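Local coordinates for protein rhamnonate dehydratase (Gibberella zeae PH-1, PDB 3FXG) that probably catalyses the magnesium-dependent dehydration of L-rhamnonate, as a member of the enolase superfamily, at residues 164-169 with 344-349; 179-184 with 354-359. One frame throughout, in Å; residues are numbered along the deposited sequence.

Contact 1 (164-169 with 344-349); sequences LDFYCT and QEYLAN
Gln344 lays its CB over the centre of the Phe166 ring, 3.9 Å from the centroid and almost on the ring normal, a CH-pi contact between neighbouring parallel strands. The two side chains run side by side in the same direction. CG of Gln344, anti to its backbone N (chi1 170°), comes to 3.2 Å from Phe166 CE1, a tight fit. On the same side of the sheet, Tyr346 CB comes to 3.7 Å from CD1 of Phe166. A flat, apolar ring suits this side of the sheet, which is packed against Tyr332 of helix 329-335.

The backbones are zipped together by five hydrogen bonds, of which the straightest runs from Thr169 N to Tyr346 O (2.9 Å, 176° at the hydrogen). This pairing joins the first and last parallel strands of the modified TIM barrel, the (beta/alpha)7-beta domain of the enolase superfamily, and so closes the cylinder.

On the opposite face of the sheet, toward the barrel interior, Glu345 slips its backbone and aliphatic stem beneath Tyr167. CA of Glu345 stands over the ring of Tyr167, offset toward the rim and 4.0 Å from the centroid, while Glu345 CB lies 3.3 Å from Tyr167 OH. The stem is extended beyond CG and carries the carboxylate past the ring to Thr169, whose OG1 donates to the anti lone pair of Glu345 OE2, at 2.6 Å. Threonine suits the place, because its hydroxyl sits one bond beyond CB, close enough to the strand to meet an acid brought across by the longer glutamate chain. OE2 also forms a salt bridge with Lys185, and OE1 accepts from Ala326 N. Lys185 is hydrogen-bonded to Tyr167 OH as well, tying ring and acid together about 5 Å from the bound magnesium ion.

Contact 2 (179-184 with 354-359); sequences MGFWGG and KSVLPV
Met179 and Ser355 mark the nearest approach of the two backbones, with CA atoms 8.0 Å apart, so two irregular segments meet here through side chains and without a hydrogen bond between them. Met179, present as selenomethionine, and Phe181 both project toward Val356. The methionine chain bends at its last torsion (chi3 -87°), which turns CE to 3.7 Å from Lys354 O, while SE rests 3.8 Å from CA of Ser355. SE also meets Val356 CG1 at 3.8 Å, the two side chains reaching tip to tip. Phe181 also meets this methyl tip to tip, with CZ 3.6 Å from Val356 CG1, which lies at the ring edge near its plane. One valine methyl is thus shared by a flexible selenoether chain and a rigid ring, and a compact beta-branched residue is well matched to that role. Val356 also touches Ile369 and Thr371, and the Phe181 ring continues inward onto Phe166, Cys168 and Tyr346. Gly180 separates the two apolar residues by ending helix 173-179 in a Schellman motif; its positive phi (105°) is one that a side chain would strain against the preceding carbonyl. The helix end and loop belong to the first beta-alpha-beta crossover of the enolase-superfamily barrel, linking parallel strands 163-169 and 184-187, and the loop after the last barrel strand packs across it.

Contact 1 is core and contact 2 lies at the surface, yet both connect the beginning of the barrel domain with its end: contact 1 pairs the first and last parallel strands, and contact 2 joins the turn between helix 173-179 and strand 184-187 to the loop after strand 344-347. Backbone hydrogen bonds and a polar interior face near the magnesium ion characterise the first; the second relies on a few apolar side-chain touches. Their centres are 6 Å apart, and the apolar side of contact 1 is continued toward solvent by contact 2. A polar tie is added by Asn349, whose OD1 lies 2.8 Å from Leu357 N, a probable hydrogen bond.

Contact 1 (164-169 with 344-349)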
loop_
_atom_site.group_PDB
_atom_site.type_symbol
_atom_site.label_atom_id
_atom_site.label_comp_id
_atom_site.label_asym_id
_atom_site.label_seq_id
_atom_site.Cartn_x
_atom_site.Cartn_y
_atom_site.Cartn_z
ATOM N N LEU A 164 -26.458 30.312 13.269
ATOM C CA LEU A 164 -26.184 28.882 13.363
ATOM C C LEU A 164 -27.437 28.125 12.942
ATOM O O LEU A 164 -28.471 28.224 13.603
ATOM C CB LEU A 164 -25.828 28.503 14.803
ATOM C CG LEU A 164 -24.527 27.734 15.060
ATOM C CD1 LEU A 164 -24.522 27.257 16.509
ATOM C CD2 LEU A 164 -24.406 26.545 14.117
ATOM N N ASP A 165 -27.345 27.377 11.847
ATOM C CA ASP A 165 -28.478 26.600 11.350
ATOM C C ASP A 165 -28.485 25.190 11.939
ATOM O O ASP A 165 -27.441 24.538 12.036
ATOM C CB ASP A 165 -28.445 26.538 9.822
ATOM C CG ASP A 165 -28.643 27.899 9.185
ATOM O OD1 ASP A 165 -29.663 28.553 9.492
ATOM O OD2 ASP A 165 -27.785 28.318 8.382
ATOM N N PHE A 166 -29.670 24.728 12.329
ATOM C CA PHE A 166 -29.836 23.413 12.941
ATOM C C PHE A 166 -30.650 22.430 12.116
ATOM O O PHE A 166 -31.492 22.814 11.305
ATOM C CB PHE A 166 -30.581 23.522 14.277
ATOM C CG PHE A 166 -29.826 24.225 15.367
ATOM C CD1 PHE A 166 -29.558 23.566 16.565
ATOM C CD2 PHE A 166 -29.446 25.558 15.236
ATOM C CE1 PHE A 166 -28.926 24.227 17.617
ATOM C CE2 PHE A 166 -28.813 26.226 16.282
ATOM C CZ PHE A 166 -28.552 25.560 17.476
ATOM N N TYR A 167 -30.397 21.148 12.357
ATOM C CA TYR A 167 -31.179 20.087 11.747
ATOM C C TYR A 167 -31.778 19.462 13.007
ATOM O O TYR A 167 -31.208 19.587 14.091
ATOM C CB TYR A 167 -30.306 19.108 10.946
ATOM C CG TYR A 167 -29.363 18.228 11.733
ATOM C CD1 TYR A 167 -29.810 17.049 12.329
ATOM C CD2 TYR A 167 -28.006 18.540 11.824
ATOM C CE1 TYR A 167 -28.928 16.198 12.987
ATOM C CE2 TYR A 167 -27.117 17.696 12.480
ATOM C CZ TYR A 167 -27.583 16.526 13.057
ATOM O OH TYR A 167 -26.703 15.678 13.689
ATOM N N CYS A 168 -32.930 18.820 12.891
ATOM C CA CYS A 168 -33.574 18.265 14.070
ATOM C C CYS A 168 -33.561 16.746 14.128
ATOM O O CYS A 168 -33.970 16.079 13.176
ATOM C CB CYS A 168 -35.018 18.773 14.137
ATOM S SG CYS A 168 -35.931 18.280 15.607
ATOM N N THR A 169 -33.088 16.209 15.250
ATOM C CA THR A 169 -33.036 14.763 15.451
ATOM C C THR A 169 -34.265 14.339 16.245
ATOM O O THR A 169 -34.484 14.803 17.364
ATOM C CB THR A 169 -31.773 14.339 16.226
ATOM O OG1 THR A 169 -30.609 14.782 15.518
ATOM C CG2 THR A 169 -31.720 12.824 16.379
ATOM N N GLN A 344 -25.461 22.766 13.257
ATOM C CA GLN A 344 -25.629 22.153 14.559
ATOM C C GLN A 344 -26.808 21.200 14.660
ATOM O O GLN A 344 -27.803 21.334 13.951
ATOM C CB GLN A 344 -25.792 23.265 15.600
ATOM C CG GLN A 344 -26.200 22.776 16.963
ATOM C CD GLN A 344 -25.025 22.534 17.868
ATOM O OE1 GLN A 344 -25.102 21.733 18.795
ATOM N NE2 GLN A 344 -23.931 23.240 17.620
ATOM N N GLU A 345 -26.685 20.236 15.563
ATOM C CA GLU A 345 -27.749 19.278 15.794
ATOM C C GLU A 345 -28.548 19.685 17.025
ATOM O O GLU A 345 -28.002 20.234 17.982
ATOM C CB GLU A 345 -27.184 17.879 16.041
ATOM C CG GLU A 345 -28.204 16.933 16.675
ATOM C CD GLU A 345 -27.640 15.565 17.013
ATOM O OE1 GLU A 345 -26.510 15.498 17.538
ATOM O OE2 GLU A 345 -28.339 14.555 16.771
ATOM N N TYR A 346 -29.848 19.436 16.980
ATOM C CA TYR A 346 -30.693 19.688 18.131
ATOM C C TYR A 346 -31.494 18.417 18.313
ATOM O O TYR A 346 -32.248 18.015 17.425
ATOM C CB TYR A 346 -31.649 20.859 17.933
ATOM C CG TYR A 346 -32.153 21.348 19.270
ATOM C CD1 TYR A 346 -31.351 22.160 20.073
ATOM C CD2 TYR A 346 -33.385 20.934 19.773
ATOM C CE1 TYR A 346 -31.756 22.549 21.344
ATOM C CE2 TYR A 346 -33.805 21.314 21.053
ATOM C CZ TYR A 346 -32.980 22.124 21.829
ATOM O OH TYR A 346 -33.362 22.520 23.089
ATOM N N LEU A 347 -31.299 17.770 19.455
ATOM C CA LEU A 347 -31.992 16.531 19.762
ATOM C C LEU A 347 -33.359 16.876 20.334
ATOM O O LEU A 347 -33.454 17.363 21.460
ATOM C CB LEU A 347 -31.167 15.722 20.770
ATOM C CG LEU A 347 -31.558 14.277 21.092
ATOM C CD1 LEU A 347 -30.469 13.644 21.952
ATOM C CD2 LEU A 347 -32.897 14.242 21.810
ATOM N N ALA A 348 -34.410 16.638 19.554
ATOM C CA ALA A 348 -35.772 16.928 19.996
ATOM C C ALA A 348 -35.998 16.284 21.357
ATOM O O ALA A 348 -36.060 15.062 21.476
ATOM C CB ALA A 348 -36.781 16.394 18.989
ATOM N N ASN A 349 -36.121 17.112 22.385
ATOM C CA ASN A 349 -36.308 16.602 23.732
ATOM C C ASN A 349 -37.767 16.539 24.176
ATOM O O ASN A 349 -38.056 16.263 25.339
ATOM C CB ASN A 349 -35.481 17.433 24.706
ATOM C CG ASN A 349 -35.853 18.886 24.678
ATOM O OD1 ASN A 349 -35.952 19.494 23.608
ATOM N ND2 ASN A 349 -36.058 19.463 25.853
#

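Contact 2 (179-184 with 354-359)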
loop_
_atom_site.group_PDB
_atom_site.type_symbol
_atom_site.label_atom_id
_atom_site.label_comp_id
_atom_site.label_asym_id
_atom_site.label_seq_id
_atom_site.Cartn_x
_atom_site.Cartn_y
_atom_site.Cartn_z
HETATM N N MSE A 179 -40.917 23.527 11.771
HETATM C CA MSE A 179 -40.293 24.439 12.724
HETATM C C MSE A 179 -39.134 25.261 12.171
HETATM O O MSE A 179 -38.626 26.152 12.851
HETATM C CB MSE A 179 -39.831 23.674 13.963
HETATM C CG MSE A 179 -40.972 23.055 14.754
HETATM SE SE MSE A 179 -40.393 22.360 16.456
HETATM C CE MSE A 179 -39.865 20.586 15.887
ATOM N N GLY A 180 -38.708 24.965 10.948
ATOM C CA GLY A 180 -37.626 25.728 10.351
ATOM C C GLY A 180 -36.260 25.065 10.284
ATOM O O GLY A 180 -35.307 25.671 9.788
ATOM N N PHE A 181 -36.143 23.843 10.792
ATOM C CA PHE A 181 -34.865 23.131 10.739
ATOM C C PHE A 181 -34.590 22.778 9.278
ATOM O O PHE A 181 -35.526 22.525 8.515
ATOM C CB PHE A 181 -34.934 21.869 11.605
ATOM C CG PHE A 181 -35.015 22.156 13.079
ATOM C CD1 PHE A 181 -33.861 22.376 13.823
ATOM C CD2 PHE A 181 -36.250 22.247 13.717
ATOM C CE1 PHE A 181 -33.932 22.685 15.182
ATOM C CE2 PHE A 181 -36.334 22.556 15.074
ATOM C CZ PHE A 181 -35.171 22.777 15.809
ATOM N N TRP A 182 -33.318 22.769 8.878
ATOM C CA TRP A 182 -32.983 22.473 7.488
ATOM C C TRP A 182 -33.078 21.002 7.110
ATOM O O TRP A 182 -33.168 20.668 5.930
ATOM C CB TRP A 182 -31.585 23.018 7.120
ATOM C CG TRP A 182 -30.395 22.345 7.775
ATOM C CD1 TRP A 182 -29.720 22.769 8.887
ATOM C CD2 TRP A 182 -29.727 21.152 7.335
ATOM N NE1 TRP A 182 -28.675 21.917 9.163
ATOM C CE2 TRP A 182 -28.657 20.916 8.230
ATOM C CE3 TRP A 182 -29.928 20.258 6.273
ATOM C CZ2 TRP A 182 -27.792 19.822 8.095
ATOM C CZ3 TRP A 182 -29.065 19.168 6.138
ATOM C CH2 TRP A 182 -28.011 18.962 7.048
ATOM N N GLY A 183 -33.066 20.128 8.111
ATOM C CA GLY A 183 -33.155 18.702 7.849
ATOM C C GLY A 183 -33.633 17.934 9.067
ATOM O O GLY A 183 -33.685 18.475 10.177
ATOM N N GLY A 184 -33.986 16.670 8.865
ATOM C CA GLY A 184 -34.450 15.853 9.973
ATOM C C GLY A 184 -33.722 14.525 10.046
ATOM O O GLY A 184 -33.581 13.846 9.034
ATOM N N LYS A 354 -42.172 16.580 18.585
ATOM C CA LYS A 354 -42.854 17.564 17.749
ATOM C C LYS A 354 -42.604 19.014 18.160
ATOM O O LYS A 354 -43.119 19.935 17.532
ATOM C CB LYS A 354 -44.359 17.277 17.736
ATOM C CG LYS A 354 -44.699 15.888 17.207
ATOM C CD LYS A 354 -46.198 15.668 17.090
ATOM C CE LYS A 354 -46.495 14.287 16.522
ATOM N NZ LYS A 354 -47.957 14.043 16.353
ATOM N N SER A 355 -41.814 19.215 19.209
ATOM C CA SER A 355 -41.507 20.563 19.672
ATOM C C SER A 355 -40.114 20.603 20.278
ATOM O O SER A 355 -39.541 19.564 20.594
ATOM C CB SER A 355 -42.538 21.021 20.708
ATOM O OG SER A 355 -42.538 20.167 21.837
ATOM N N VAL A 356 -39.570 21.804 20.432
ATOM C CA VAL A 356 -38.234 21.961 20.993
ATOM C C VAL A 356 -38.292 22.466 22.429
ATOM O O VAL A 356 -38.956 23.460 22.725
ATOM C CB VAL A 356 -37.379 22.941 20.149
ATOM C CG1 VAL A 356 -37.303 22.458 18.708
ATOM C CG2 VAL A 356 -37.974 24.333 20.198
ATOM N N LEU A 357 -37.595 21.764 23.315
ATOM C CA LEU A 357 -37.539 22.123 24.726
ATOM C C LEU A 357 -36.072 22.176 25.148
ATOM O O LEU A 357 -35.204 21.650 24.451
ATOM C CB LEU A 357 -38.298 21.087 25.559
ATOM C CG LEU A 357 -39.786 20.917 25.233
ATOM C CD1 LEU A 357 -40.370 19.789 26.074
ATOM C CD2 LEU A 357 -40.523 22.222 25.500
ATOM N N PRO A 358 -35.773 22.815 26.291
ATOM C CA PRO A 358 -34.389 22.919 26.775
ATOM C C PRO A 358 -33.676 21.569 26.796
ATOM O O PRO A 358 -34.247 20.568 27.223
ATOM C CB PRO A 358 -34.560 23.501 28.175
ATOM C CG PRO A 358 -35.776 24.365 28.025
ATOM C CD PRO A 358 -36.704 23.483 27.219
ATOM N N VAL A 359 -32.428 21.546 26.337
ATOM C CA VAL A 359 -31.657 20.307 26.310
ATOM C C VAL A 359 -31.358 19.815 27.722
ATOM O O VAL A 359 -31.360 18.612 27.983
ATOM C CB VAL A 359 -30.312 20.481 25.559
ATOM C CG1 VAL A 359 -30.557 21.017 24.154
ATOM C CG2 VAL A 359 -29.399 21.410 26.333
#